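Local coordinates for protein MAR1 Ribonuclease (PDB 2B34) that is probably a hydrolase of the isochorismatase family, described as a ribonuclease, whose substrate is not established, at residues Ile44-Ile49 against Gln181-Thr186; Ile52-Thr57 against Glu73-Asn78; Gln117-Leu122 against Ala154-Thr159; Val129-Asp134 against Phe146-Met151. All coordinates share one frame; numbering follows the deposited sequence.

Contact 1 of 4, residues Ile44-Ile49 against Gln181-Thr186; sequences IDAARI and QKLILT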
loop_
_atom_site.group_PDB
_atom_site.type_symbol
_atom_site.label_atom_id
_atom_site.label_comp_id
_atom_site.label_asym_id
_atom_site.label_seq_id
_atom_site.Cartn_x
_atom_site.Cartn_y
_atom_site.Cartn_z
ATOM N N ILE A 44 1.065 3.811 -27.630
ATOM C CA ILE A 44 0.399 3.918 -28.930
ATOM C C ILE A 44 1.254 3.301 -30.048
ATOM O O ILE A 44 0.739 2.545 -30.868
ATOM C CB ILE A 44 0.014 5.383 -29.243
ATOM C CG1 ILE A 44 -1.251 5.769 -28.469
ATOM C CG2 ILE A 44 -0.207 5.587 -30.737
ATOM C CD1 ILE A 44 -1.469 7.266 -28.333
ATOM N N ASP A 45 2.551 3.620 -30.058
ATOM C CA ASP A 45 3.503 3.040 -31.009
ATOM C C ASP A 45 3.611 1.528 -30.831
ATOM O O ASP A 45 3.620 0.782 -31.814
ATOM C CB ASP A 45 4.896 3.655 -30.841
ATOM C CG ASP A 45 4.984 5.090 -31.335
ATOM O OD1 ASP A 45 4.138 5.534 -32.142
ATOM O OD2 ASP A 45 5.934 5.782 -30.906
ATOM N N ALA A 46 3.702 1.087 -29.576
ATOM C CA ALA A 46 3.773 -0.337 -29.257
ATOM C C ALA A 46 2.530 -1.079 -29.725
ATOM O O ALA A 46 2.640 -2.181 -30.262
ATOM C CB ALA A 46 3.988 -0.547 -27.771
ATOM N N ALA A 47 1.358 -0.473 -29.527
ATOM C CA ALA A 47 0.095 -1.076 -29.963
ATOM C C ALA A 47 0.012 -1.211 -31.490
ATOM O O ALA A 47 -0.442 -2.236 -32.002
ATOM C CB ALA A 47 -1.096 -0.293 -29.419
ATOM N N ARG A 48 0.468 -0.184 -32.209
ATOM C CA ARG A 48 0.514 -0.211 -33.676
ATOM C C ARG A 48 1.461 -1.311 -34.177
ATOM O O ARG A 48 1.122 -2.069 -35.086
ATOM C CB ARG A 48 0.933 1.161 -34.226
ATOM C CG ARG A 48 0.894 1.289 -35.755
ATOM C CD ARG A 48 1.630 2.545 -36.250
ATOM N NE ARG A 48 3.063 2.488 -35.957
ATOM C CZ ARG A 48 3.713 3.304 -35.125
ATOM N NH1 ARG A 48 3.081 4.290 -34.496
ATOM N NH2 ARG A 48 5.012 3.135 -34.932
ATOM N N ILE A 49 2.640 -1.389 -33.563
ATOM C CA ILE A 49 3.653 -2.392 -33.898
ATOM C C ILE A 49 3.135 -3.811 -33.682
ATOM O O ILE A 49 3.326 -4.687 -34.532
ATOM C CB ILE A 49 4.967 -2.167 -33.082
ATOM C CG1 ILE A 49 5.660 -0.857 -33.489
ATOM C CG2 ILE A 49 5.925 -3.361 -33.202
ATOM C CD1 ILE A 49 5.941 -0.713 -34.981
ATOM N N GLN A 181 11.754 -2.439 -28.799
ATOM C CA GLN A 181 12.938 -2.094 -28.001
ATOM C C GLN A 181 13.398 -0.659 -28.248
ATOM O O GLN A 181 13.903 -0.005 -27.331
ATOM C CB GLN A 181 14.090 -3.066 -28.275
ATOM C CG GLN A 181 15.146 -3.116 -27.171
ATOM C CD GLN A 181 16.341 -3.990 -27.520
ATOM O OE1 GLN A 181 16.657 -4.200 -28.695
ATOM N NE2 GLN A 181 17.020 -4.496 -26.495
ATOM N N LYS A 182 13.221 -0.185 -29.485
ATOM C CA LYS A 182 13.532 1.202 -29.861
ATOM C C LYS A 182 12.756 2.202 -29.013
ATOM O O LYS A 182 13.289 3.244 -28.635
ATOM C CB LYS A 182 13.226 1.461 -31.349
ATOM C CG LYS A 182 13.969 0.572 -32.346
ATOM C CD LYS A 182 15.449 0.914 -32.449
ATOM C CE LYS A 182 16.169 -0.045 -33.395
ATOM N NZ LYS A 182 17.653 0.134 -33.347
ATOM N N LEU A 183 11.501 1.869 -28.715
ATOM C CA LEU A 183 10.608 2.733 -27.934
ATOM C C LEU A 183 11.030 2.864 -26.470
ATOM O O LEU A 183 10.665 3.835 -25.804
ATOM C CB LEU A 183 9.160 2.224 -28.000
ATOM C CG LEU A 183 8.586 1.709 -29.326
ATOM C CD1 LEU A 183 7.241 1.042 -29.092
ATOM C CD2 LEU A 183 8.469 2.823 -30.372
ATOM N N ILE A 184 11.793 1.886 -25.980
ATOM C CA ILE A 184 12.197 1.836 -24.569
ATOM C C ILE A 184 13.713 1.955 -24.350
ATOM O O ILE A 184 14.223 1.610 -23.275
ATOM C CB ILE A 184 11.665 0.560 -23.857
ATOM C CG1 ILE A 184 12.205 -0.708 -24.531
ATOM C CG2 ILE A 184 10.130 0.560 -23.806
ATOM C CD1 ILE A 184 12.544 -1.805 -23.569
ATOM N N LEU A 185 14.425 2.460 -25.361
ATOM C CA LEU A 185 15.880 2.628 -25.282
ATOM C C LEU A 185 16.284 3.532 -24.120
ATOM O O LEU A 185 17.236 3.241 -23.397
ATOM C CB LEU A 185 16.437 3.171 -26.604
ATOM C CG LEU A 185 17.959 3.250 -26.763
ATOM C CD1 LEU A 185 18.561 1.863 -26.955
ATOM C CD2 LEU A 185 18.319 4.159 -27.935
ATOM N N THR A 186 15.556 4.630 -23.954
ATOM C CA THR A 186 15.698 5.476 -22.782
ATOM C C THR A 186 14.518 5.213 -21.846
ATOM O O THR A 186 13.421 4.871 -22.301
ATOM C CB THR A 186 15.765 6.981 -23.154
ATOM O OG1 THR A 186 14.505 7.408 -23.684
ATOM C CG2 THR A 186 16.862 7.236 -24.190
#
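Leu183 reaches helix 33-49 with its two terminal methyls, which settle on Asp45 and Ala46. From CB the chain runs to CG, placed beside the backbone N and opposite the carbonyl carbon; both atoms serve as a spacer and only the fork beyond them makes contact across the segments. One prong, CD1, lies against the helix backbone, with Leu183 CD1 3.6 Å from Ala46 N and 3.7 Å from Ala46 CA, and it also meets Ala46 CB at 3.9 Å. The other prong turns to the acid: Leu183 CD2 is 3.7 Å from Asp45 CB and 3.9 Å from Asp45 OD2. The polar work of Asp45 is done away from the leucine. Its OD1 takes a bond of 2.9 Å from Arg48 NH1, arriving on the anti side and 33° out of the carboxylate plane, while Arg41 forms a second salt bridge to the same oxygen. An alanine here would keep a CB under Leu183 but is likely to leave Arg41 and Arg48 without the carboxylate they share. The contact thus ties helix 177-183 to the outer side of helix 33-49, which on its inner side lays Ile44 against Leu17 and Val19 of strand 15-20. Helix 161-169 is the third element, touching Ala46 through Ile165 and Ile184 through Glu162, Ile165 and Leu166.

Contact 2 of 4, residues Ile52-Thr57 against Glu73-Asn78; sequences IPTIVT and EGLAEN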
loop_
_atom_site.group_PDB
_atom_site.type_symbol
_atom_site.label_atom_id
_atom_site.label_comp_id
_atom_site.label_asym_id
_atom_site.label_seq_id
_atom_site.Cartn_x
_atom_site.Cartn_y
_atom_site.Cartn_z
ATOM N N ILE A 52 -2.234 -4.335 -31.743
ATOM C CA ILE A 52 -3.173 -4.313 -30.626
ATOM C C ILE A 52 -4.232 -3.242 -30.887
ATOM O O ILE A 52 -3.888 -2.087 -31.150
ATOM C CB ILE A 52 -2.442 -4.050 -29.285
ATOM C CG1 ILE A 52 -1.576 -5.255 -28.911
ATOM C CG2 ILE A 52 -3.428 -3.704 -28.158
ATOM C CD1 ILE A 52 -0.528 -4.961 -27.852
ATOM N N PRO A 53 -5.524 -3.624 -30.820
ATOM C CA PRO A 53 -6.625 -2.689 -31.034
ATOM C C PRO A 53 -6.508 -1.485 -30.106
ATOM O O PRO A 53 -6.297 -1.646 -28.900
ATOM C CB PRO A 53 -7.862 -3.517 -30.677
ATOM C CG PRO A 53 -7.450 -4.915 -30.899
ATOM C CD PRO A 53 -6.013 -4.983 -30.526
ATOM N N THR A 54 -6.612 -0.291 -30.682
ATOM C CA THR A 54 -6.534 0.956 -29.926
ATOM C C THR A 54 -7.866 1.693 -30.012
ATOM O O THR A 54 -8.482 1.752 -31.080
ATOM C CB THR A 54 -5.388 1.861 -30.441
ATOM O OG1 THR A 54 -4.151 1.137 -30.398
ATOM C CG2 THR A 54 -5.252 3.122 -29.588
ATOM N N ILE A 55 -8.298 2.238 -28.876
ATOM C CA ILE A 55 -9.510 3.047 -28.774
ATOM C C ILE A 55 -9.150 4.386 -28.128
ATOM O O ILE A 55 -8.465 4.428 -27.110
ATOM C CB ILE A 55 -10.609 2.336 -27.917
ATOM C CG1 ILE A 55 -10.978 0.955 -28.492
ATOM C CG2 ILE A 55 -11.846 3.238 -27.736
ATOM C CD1 ILE A 55 -11.909 0.978 -29.718
ATOM N N VAL A 56 -9.620 5.476 -28.728
ATOM C CA VAL A 56 -9.381 6.819 -28.206
ATOM C C VAL A 56 -10.720 7.496 -27.911
ATOM O O VAL A 56 -11.634 7.457 -28.736
ATOM C CB VAL A 56 -8.567 7.692 -29.206
ATOM C CG1 VAL A 56 -8.212 9.051 -28.596
ATOM C CG2 VAL A 56 -7.301 6.975 -29.659
ATOM N N THR A 57 -10.835 8.098 -26.729
ATOM C CA THR A 57 -11.986 8.949 -26.420
ATOM C C THR A 57 -11.565 10.400 -26.246
ATOM O O THR A 57 -10.440 10.688 -25.821
ATOM C CB THR A 57 -12.759 8.503 -25.149
ATOM O OG1 THR A 57 -11.889 8.532 -24.006
ATOM C CG2 THR A 57 -13.363 7.107 -25.329
ATOM N N GLU A 73 -0.582 11.084 -34.458
ATOM C CA GLU A 73 0.443 10.725 -35.446
ATOM C C GLU A 73 0.861 9.258 -35.354
ATOM O O GLU A 73 1.201 8.644 -36.365
ATOM C CB GLU A 73 1.690 11.595 -35.270
ATOM C CG GLU A 73 1.561 13.026 -35.749
ATOM C CD GLU A 73 2.853 13.814 -35.565
ATOM O OE1 GLU A 73 3.884 13.446 -36.178
ATOM O OE2 GLU A 73 2.835 14.805 -34.805
ATOM N N GLY A 74 0.847 8.710 -34.143
ATOM C CA GLY A 74 1.279 7.330 -33.919
ATOM C C GLY A 74 0.183 6.281 -33.990
ATOM O O GLY A 74 0.473 5.083 -34.052
ATOM N N LEU A 75 -1.074 6.720 -33.966
ATOM C CA LEU A 75 -2.212 5.803 -33.922
ATOM C C LEU A 75 -2.215 4.823 -35.085
ATOM O O LEU A 75 -1.938 5.202 -36.226
ATOM C CB LEU A 75 -3.537 6.568 -33.894
ATOM C CG LEU A 75 -3.924 7.331 -32.628
ATOM C CD1 LEU A 75 -5.242 8.039 -32.852
ATOM C CD2 LEU A 75 -3.993 6.414 -31.400
ATOM N N ALA A 76 -2.530 3.565 -34.776
ATOM C CA ALA A 76 -2.716 2.525 -35.783
ATOM C C ALA A 76 -3.779 2.952 -36.794
ATOM O O ALA A 76 -4.685 3.726 -36.468
ATOM C CB ALA A 76 -3.090 1.203 -35.130
ATOM N N GLU A 77 -3.657 2.426 -38.008
ATOM C CA GLU A 77 -4.385 2.918 -39.185
ATOM C C GLU A 77 -5.908 3.108 -39.084
ATOM O O GLU A 77 -6.438 4.112 -39.578
ATOM C CB GLU A 77 -4.042 2.062 -40.407
ATOM C CG GLU A 77 -4.471 2.684 -41.724
ATOM C CD GLU A 77 -3.598 2.257 -42.880
ATOM O OE1 GLU A 77 -3.301 1.049 -42.998
ATOM O OE2 GLU A 77 -3.205 3.141 -43.668
ATOM N N ASN A 78 -6.613 2.162 -38.473
ATOM C CA ASN A 78 -8.078 2.236 -38.414
ATOM C C ASN A 78 -8.614 2.496 -37.000
ATOM O O ASN A 78 -9.632 1.925 -36.599
ATOM C CB ASN A 78 -8.701 0.955 -38.996
ATOM C CG ASN A 78 -8.411 0.778 -40.485
ATOM O OD1 ASN A 78 -8.796 1.612 -41.310
ATOM N ND2 ASN A 78 -7.744 -0.323 -40.833
HETATM O O HOH W 1 -2.039 2.621 -31.826
#
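Val56 and Thr54, two residues apart on strand 54-59 and both pointing at the facing loop, meet the branched end of Leu75. The leucine does not start out aimed at the strand: its CB leaves across the line between the segments, and the fork beyond brings the methyls back. With CG opposite the carbonyl carbon (chi1 -71°), CD1 continues the extended chain (chi2 178°), while the other branch, CD2, rests on both strand residues, Leu75 CD2 being 3.8 Å from Val56 CG2 and 4.0 Å from Thr54 CG2. The second methyl shares the valine partner, with Leu75 CD1 3.9 Å from Val56 CG2. Of the valine's branches, CG2, the one opposite the carbonyl carbon, does all the touching. The threonine divides its labour: at chi1 -56° the methyl CG2 is trans to the backbone N and faces the leucine, while OG1 sits beside that N. There OG1 is 2.9 Å from a water, and the backbone Ala76 N donates to the same water at 3.1 Å, so a single bridge joins the strand to the loop where no direct hydrogen bond does. Around this pair Leu75 also packs on Ile44 of helix 33-49 and on Ile81 of strand 81-84, and Val56 bonds by its backbone to Pro80 and Phe82. The chemistry is therefore mixed: an apolar grip of methyls carries the packing, and one water satisfies a loop N-H and engages a buried hydroxyl that the methyls cannot serve.

Contact 3 of 4, residues Gln117-Leu122 against Ala154-Thr159; sequences QTTYDL and AGAILT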
loop_
_atom_site.group_PDB
_atom_site.type_symbol
_atom_site.label_atom_id
_atom_site.label_comp_id
_atom_site.label_asym_id
_atom_site.label_seq_id
_atom_site.Cartn_x
_atom_site.Cartn_y
_atom_site.Cartn_z
ATOM N N GLN A 117 -13.152 6.021 -13.379
ATOM C CA GLN A 117 -14.498 5.586 -13.776
ATOM C C GLN A 117 -14.454 4.537 -14.884
ATOM O O GLN A 117 -15.212 3.565 -14.851
ATOM C CB GLN A 117 -15.377 6.771 -14.196
ATOM C CG GLN A 117 -15.705 7.775 -13.079
ATOM C CD GLN A 117 -16.311 7.134 -11.838
ATOM O OE1 GLN A 117 -17.118 6.206 -11.927
ATOM N NE2 GLN A 117 -15.923 7.632 -10.674
ATOM N N THR A 118 -13.565 4.732 -15.856
ATOM C CA THR A 118 -13.346 3.733 -16.909
ATOM C C THR A 118 -12.887 2.420 -16.289
ATOM O O THR A 118 -13.440 1.364 -16.592
ATOM C CB THR A 118 -12.328 4.217 -17.975
ATOM O OG1 THR A 118 -12.818 5.408 -18.596
ATOM C CG2 THR A 118 -12.099 3.156 -19.050
ATOM N N THR A 119 -11.884 2.510 -15.414
ATOM C CA THR A 119 -11.329 1.361 -14.686
ATOM C C THR A 119 -12.417 0.546 -13.976
ATOM O O THR A 119 -12.478 -0.675 -14.136
ATOM C CB THR A 119 -10.231 1.816 -13.679
ATOM O OG1 THR A 119 -9.088 2.289 -14.404
ATOM C CG2 THR A 119 -9.802 0.680 -12.754
ATOM N N TYR A 120 -13.271 1.223 -13.207
ATOM C CA TYR A 120 -14.384 0.571 -12.507
ATOM C C TYR A 120 -15.356 -0.117 -13.462
ATOM O O TYR A 120 -15.749 -1.265 -13.235
ATOM C CB TYR A 120 -15.168 1.575 -11.657
ATOM C CG TYR A 120 -14.517 2.033 -10.369
ATOM C CD1 TYR A 120 -13.381 1.394 -9.848
ATOM C CD2 TYR A 120 -15.069 3.094 -9.643
ATOM C CE1 TYR A 120 -12.802 1.827 -8.650
ATOM C CE2 TYR A 120 -14.503 3.526 -8.451
ATOM C CZ TYR A 120 -13.375 2.891 -7.957
ATOM O OH TYR A 120 -12.830 3.331 -6.769
ATOM N N ASP A 121 -15.749 0.596 -14.516
ATOM C CA ASP A 121 -16.641 0.055 -15.543
ATOM C C ASP A 121 -16.046 -1.174 -16.233
ATOM O O ASP A 121 -16.748 -2.155 -16.473
ATOM C CB ASP A 121 -16.977 1.127 -16.586
ATOM C CG ASP A 121 -18.098 2.051 -16.146
ATOM O OD1 ASP A 121 -18.608 1.912 -15.012
ATOM O OD2 ASP A 121 -18.480 2.922 -16.948
ATOM N N LEU A 122 -14.753 -1.107 -16.548
ATOM C CA LEU A 122 -14.040 -2.225 -17.165
ATOM C C LEU A 122 -13.985 -3.439 -16.246
ATOM O O LEU A 122 -14.250 -4.560 -16.679
ATOM C CB LEU A 122 -12.623 -1.810 -17.566
ATOM C CG LEU A 122 -12.448 -0.873 -18.763
ATOM C CD1 LEU A 122 -11.005 -0.409 -18.855
ATOM C CD2 LEU A 122 -12.880 -1.550 -20.052
ATOM N N ALA A 154 -9.766 -1.814 -6.179
ATOM C CA ALA A 154 -10.788 -2.447 -7.015
ATOM C C ALA A 154 -10.273 -3.648 -7.818
ATOM O O ALA A 154 -11.064 -4.414 -8.357
ATOM C CB ALA A 154 -11.414 -1.418 -7.942
ATOM N N GLY A 155 -8.951 -3.796 -7.905
ATOM C CA GLY A 155 -8.338 -4.931 -8.602
ATOM C C GLY A 155 -7.612 -4.595 -9.896
ATOM O O GLY A 155 -7.225 -5.497 -10.651
ATOM N N ALA A 156 -7.426 -3.302 -10.156
ATOM C CA ALA A 156 -6.664 -2.857 -11.319
ATOM C C ALA A 156 -5.180 -3.037 -11.059
ATOM O O ALA A 156 -4.724 -2.884 -9.932
ATOM C CB ALA A 156 -6.967 -1.409 -11.637
ATOM N N ILE A 157 -4.430 -3.360 -12.103
ATOM C CA ILE A 157 -2.989 -3.531 -11.968
ATOM C C ILE A 157 -2.295 -2.202 -12.254
ATOM O O ILE A 157 -2.526 -1.575 -13.292
ATOM C CB ILE A 157 -2.455 -4.672 -12.876
ATOM C CG1 ILE A 157 -3.140 -5.999 -12.518
ATOM C CG2 ILE A 157 -0.929 -4.804 -12.749
ATOM C CD1 ILE A 157 -2.833 -7.142 -13.475
ATOM N N LEU A 158 -1.459 -1.776 -11.312
ATOM C CA LEU A 158 -0.677 -0.560 -11.454
ATOM C C LEU A 158 0.677 -0.900 -12.056
ATOM O O LEU A 158 1.586 -1.361 -11.365
ATOM C CB LEU A 158 -0.521 0.152 -10.104
ATOM C CG LEU A 158 -1.794 0.501 -9.322
ATOM C CD1 LEU A 158 -1.435 1.060 -7.944
ATOM C CD2 LEU A 158 -2.690 1.474 -10.092
ATOM N N THR A 159 0.794 -0.669 -13.357
ATOM C CA THR A 159 1.976 -1.054 -14.110
ATOM C C THR A 159 2.671 0.166 -14.708
ATOM O O THR A 159 2.179 1.283 -14.586
ATOM C CB THR A 159 1.630 -2.100 -15.207
ATOM O OG1 THR A 159 2.837 -2.555 -15.834
ATOM C CG2 THR A 159 0.688 -1.522 -16.257
#
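Thr119 and Ala156 form the close-packed half of this contact, methyl against methyl, with Thr119 CG2 3.7 Å from Ala156 CB and both residues buried. The threonine is turned so that CG2 is trans to the backbone N (chi1 -68°) and looks at the alanine; OG1, on the other branch, is bonded to Val115 O one helical turn back, which takes its polarity out of the apolar interface. Leu106 of strand 103-109, Val129 and Val131 of strand 128-137 and Met151 of helix 141-154 close in around these two small groups. The other half is just as near but lies toward solvent. Here the exposed Ala154 puts its methyl against one side of the Tyr120 ring, obliquely, with Ala154 CB 3.6 Å from Tyr120 CE1 and 3.9 Å from Tyr120 CD1. The ring gains further support from Gln150 and from Arg9 of a neighbouring subunit, so this outer part belongs partly to the assembly. Between the two alanines the backbone changes direction at Gly155, whose positive phi of 111° would jam a side chain against the preceding carbonyl. Gly155 is the C-prime residue of a Schellman motif in which Ala156 N bonds to Met151 O and Gly155 N to Glu152 O. A helix ended in this way delivers the chain directly into strand 157-159, the return from helix to strand of the beta-alpha-beta crossover in a parallel alpha/beta fold, here packed beside the next helix along the sheet, 114-124.

Contact 4 of 4, residues Val129-Asp134 against Phe146-Met151; sequences VHVVVD and FAFKQM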
loop_
_atom_site.group_PDB
_atom_site.type_symbol
_atom_site.label_atom_id
_atom_site.label_comp_id
_atom_site.label_asym_id
_atom_site.label_seq_id
_atom_site.Cartn_x
_atom_site.Cartn_y
_atom_site.Cartn_z
ATOM N N VAL A 129 -7.656 -4.722 -15.980
ATOM C CA VAL A 129 -7.230 -3.355 -16.298
ATOM C C VAL A 129 -5.781 -3.134 -15.885
ATOM O O VAL A 129 -5.430 -3.272 -14.711
ATOM C CB VAL A 129 -8.134 -2.286 -15.624
ATOM C CG1 VAL A 129 -7.718 -0.880 -16.037
ATOM C CG2 VAL A 129 -9.594 -2.525 -15.965
ATOM N N HIS A 130 -4.953 -2.789 -16.869
ATOM C CA HIS A 130 -3.552 -2.458 -16.645
ATOM C C HIS A 130 -3.363 -0.949 -16.770
ATOM O O HIS A 130 -3.347 -0.394 -17.874
ATOM C CB HIS A 130 -2.664 -3.233 -17.621
ATOM C CG HIS A 130 -2.786 -4.721 -17.482
ATOM N ND1 HIS A 130 -3.965 -5.398 -17.724
ATOM C CD2 HIS A 130 -1.883 -5.660 -17.114
ATOM C CE1 HIS A 130 -3.781 -6.689 -17.511
ATOM N NE2 HIS A 130 -2.525 -6.874 -17.143
ATOM N N VAL A 131 -3.252 -0.298 -15.614
ATOM C CA VAL A 131 -3.114 1.150 -15.528
ATOM C C VAL A 131 -1.642 1.525 -15.633
ATOM O O VAL A 131 -0.835 1.163 -14.770
ATOM C CB VAL A 131 -3.725 1.715 -14.206
ATOM C CG1 VAL A 131 -3.570 3.227 -14.135
ATOM C CG2 VAL A 131 -5.200 1.330 -14.077
ATOM N N VAL A 132 -1.301 2.247 -16.697
ATOM C CA VAL A 132 0.076 2.673 -16.937
ATOM C C VAL A 132 0.322 3.968 -16.170
ATOM O O VAL A 132 -0.005 5.058 -16.650
ATOM C CB VAL A 132 0.356 2.880 -18.440
ATOM C CG1 VAL A 132 1.841 3.072 -18.682
ATOM C CG2 VAL A 132 -0.166 1.699 -19.245
ATOM N N VAL A 133 0.902 3.838 -14.979
ATOM C CA VAL A 133 1.009 4.951 -14.031
ATOM C C VAL A 133 1.875 6.121 -14.519
ATOM O O VAL A 133 1.635 7.271 -14.146
ATOM C CB VAL A 133 1.481 4.472 -12.617
ATOM C CG1 VAL A 133 0.472 3.501 -12.005
ATOM C CG2 VAL A 133 2.875 3.846 -12.670
ATOM N N ASP A 134 2.869 5.830 -15.355
ATOM C CA ASP A 134 3.715 6.882 -15.922
ATOM C C ASP A 134 3.121 7.535 -17.184
ATOM O O ASP A 134 3.770 8.354 -17.845
ATOM C CB ASP A 134 5.160 6.401 -16.136
ATOM C CG ASP A 134 5.264 5.090 -16.916
ATOM O OD1 ASP A 134 4.255 4.378 -17.097
ATOM O OD2 ASP A 134 6.391 4.762 -17.343
ATOM N N PHE A 146 -4.134 9.052 -4.969
ATOM C CA PHE A 146 -5.208 8.222 -4.457
ATOM C C PHE A 146 -6.051 7.584 -5.548
ATOM O O PHE A 146 -6.726 6.595 -5.293
ATOM C CB PHE A 146 -6.051 8.990 -3.434
ATOM C CG PHE A 146 -5.358 9.153 -2.113
ATOM C CD1 PHE A 146 -5.445 8.154 -1.143
ATOM C CD2 PHE A 146 -4.579 10.278 -1.853
ATOM C CE1 PHE A 146 -4.781 8.281 0.076
ATOM C CE2 PHE A 146 -3.912 10.418 -0.636
ATOM C CZ PHE A 146 -4.017 9.417 0.332
ATOM N N ALA A 147 -5.993 8.137 -6.762
ATOM C CA ALA A 147 -6.601 7.490 -7.924
ATOM C C ALA A 147 -6.020 6.094 -8.069
ATOM O O ALA A 147 -6.763 5.126 -8.195
ATOM C CB ALA A 147 -6.361 8.290 -9.186
ATOM N N PHE A 148 -4.691 6.003 -8.016
ATOM C CA PHE A 148 -3.985 4.727 -8.148
ATOM C C PHE A 148 -4.366 3.766 -7.019
ATOM O O PHE A 148 -4.549 2.573 -7.250
ATOM C CB PHE A 148 -2.465 4.944 -8.174
ATOM C CG PHE A 148 -1.961 5.717 -9.379
ATOM C CD1 PHE A 148 -2.543 5.554 -10.638
ATOM C CD2 PHE A 148 -0.876 6.584 -9.253
ATOM C CE1 PHE A 148 -2.065 6.261 -11.748
ATOM C CE2 PHE A 148 -0.387 7.295 -10.359
ATOM C CZ PHE A 148 -0.983 7.129 -11.611
ATOM N N LYS A 149 -4.486 4.303 -5.807
ATOM C CA LYS A 149 -4.908 3.533 -4.636
ATOM C C LYS A 149 -6.305 2.935 -4.813
ATOM O O LYS A 149 -6.508 1.752 -4.551
ATOM C CB LYS A 149 -4.867 4.396 -3.371
ATOM C CG LYS A 149 -3.488 4.960 -3.034
ATOM C CD LYS A 149 -3.356 5.281 -1.545
ATOM C CE LYS A 149 -2.707 4.130 -0.759
ATOM N NZ LYS A 149 -3.471 2.835 -0.810
ATOM N N GLN A 150 -7.255 3.754 -5.265
ATOM C CA GLN A 150 -8.627 3.301 -5.515
ATOM C C GLN A 150 -8.675 2.269 -6.633
ATOM O O GLN A 150 -9.433 1.301 -6.560
ATOM C CB GLN A 150 -9.541 4.476 -5.867
ATOM C CG GLN A 150 -9.679 5.509 -4.767
ATOM C CD GLN A 150 -10.341 6.789 -5.240
ATOM O OE1 GLN A 150 -11.560 6.854 -5.370
ATOM N NE2 GLN A 150 -9.537 7.821 -5.478
ATOM N N MET A 151 -7.868 2.488 -7.670
ATOM C CA MET A 151 -7.781 1.555 -8.787
ATOM C C MET A 151 -7.308 0.180 -8.326
ATOM O O MET A 151 -7.914 -0.831 -8.676
ATOM C CB MET A 151 -6.865 2.098 -9.886
ATOM C CG MET A 151 -7.433 3.277 -10.650
ATOM S SD MET A 151 -6.156 4.076 -11.643
ATOM C CE MET A 151 -6.827 5.711 -11.826
#
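Val133 lays its CG1 methyl over the face of the Phe148 ring, 3.8 Å from the ring centroid and only 13° off the normal, a clean CH-pi contact; CG1 is aimed at the ring because it stands opposite its own carbonyl carbon (chi1 -62°). The far end of the ring meets the same residue by its backbone and branch point, with Phe148 CZ 3.6 Å from Val133 O and 3.8 Å from Val133 CB. Val131, two residues earlier, serves chiefly Met151: both of its methyls touch the sulfur, Met151 SD being 3.7 Å from Val131 CG1 and 3.8 Å from Val131 CG2, and the valine and methionine side chains meet at about a right angle. In the next shell, Val133 O is engaged by Arg144, and Leu193 and Leu158 touch both Val133 and Phe148. An alanine in place of Phe148 would probably open a gap beneath Val133 and leave Leu158 and Leu193 without the ring they lean on. Within the helix, Phe146 O accepts twice, from Gln150 N at 2.9 Å and Gln150 NE2 at 3.1 Å, the two donors arriving from opposite faces of its plane; this holds the amide of Gln150, whose OE1 bonds to Thr159 of a neighbouring subunit. The packing seats helix 141-154 on strand 128-137, its predecessor in the beta-alpha-beta unit. Strand 157-159, which follows, lies alongside strand 128-137, while Met151 reaches Val115 of helix 114-124.

Contacts 3 and 4 form one neighbourhood, their centres about 7 Å apart, joined by backbone bonds between strands 128-137 and 157-159. Contacts 1 and 2 form a second, with centres about 14 Å apart, where helix 33-49 leads into strand 54-59. The two groups stand on opposite sides of the chain's centre, with centres 21 to 23 Å apart, yet contacts 2, 3 and 4 all reach the same parallel sheet. Along the chain, contact 2 closes before contact 3 opens, contact 4 falls within contact 3, and contact 1 spans them all by bringing the last helix, 177-183, back to helix 33-49. Contacts 1, 3 and 4 also border neighbouring subunits, linking the fold to its four-chain assembly.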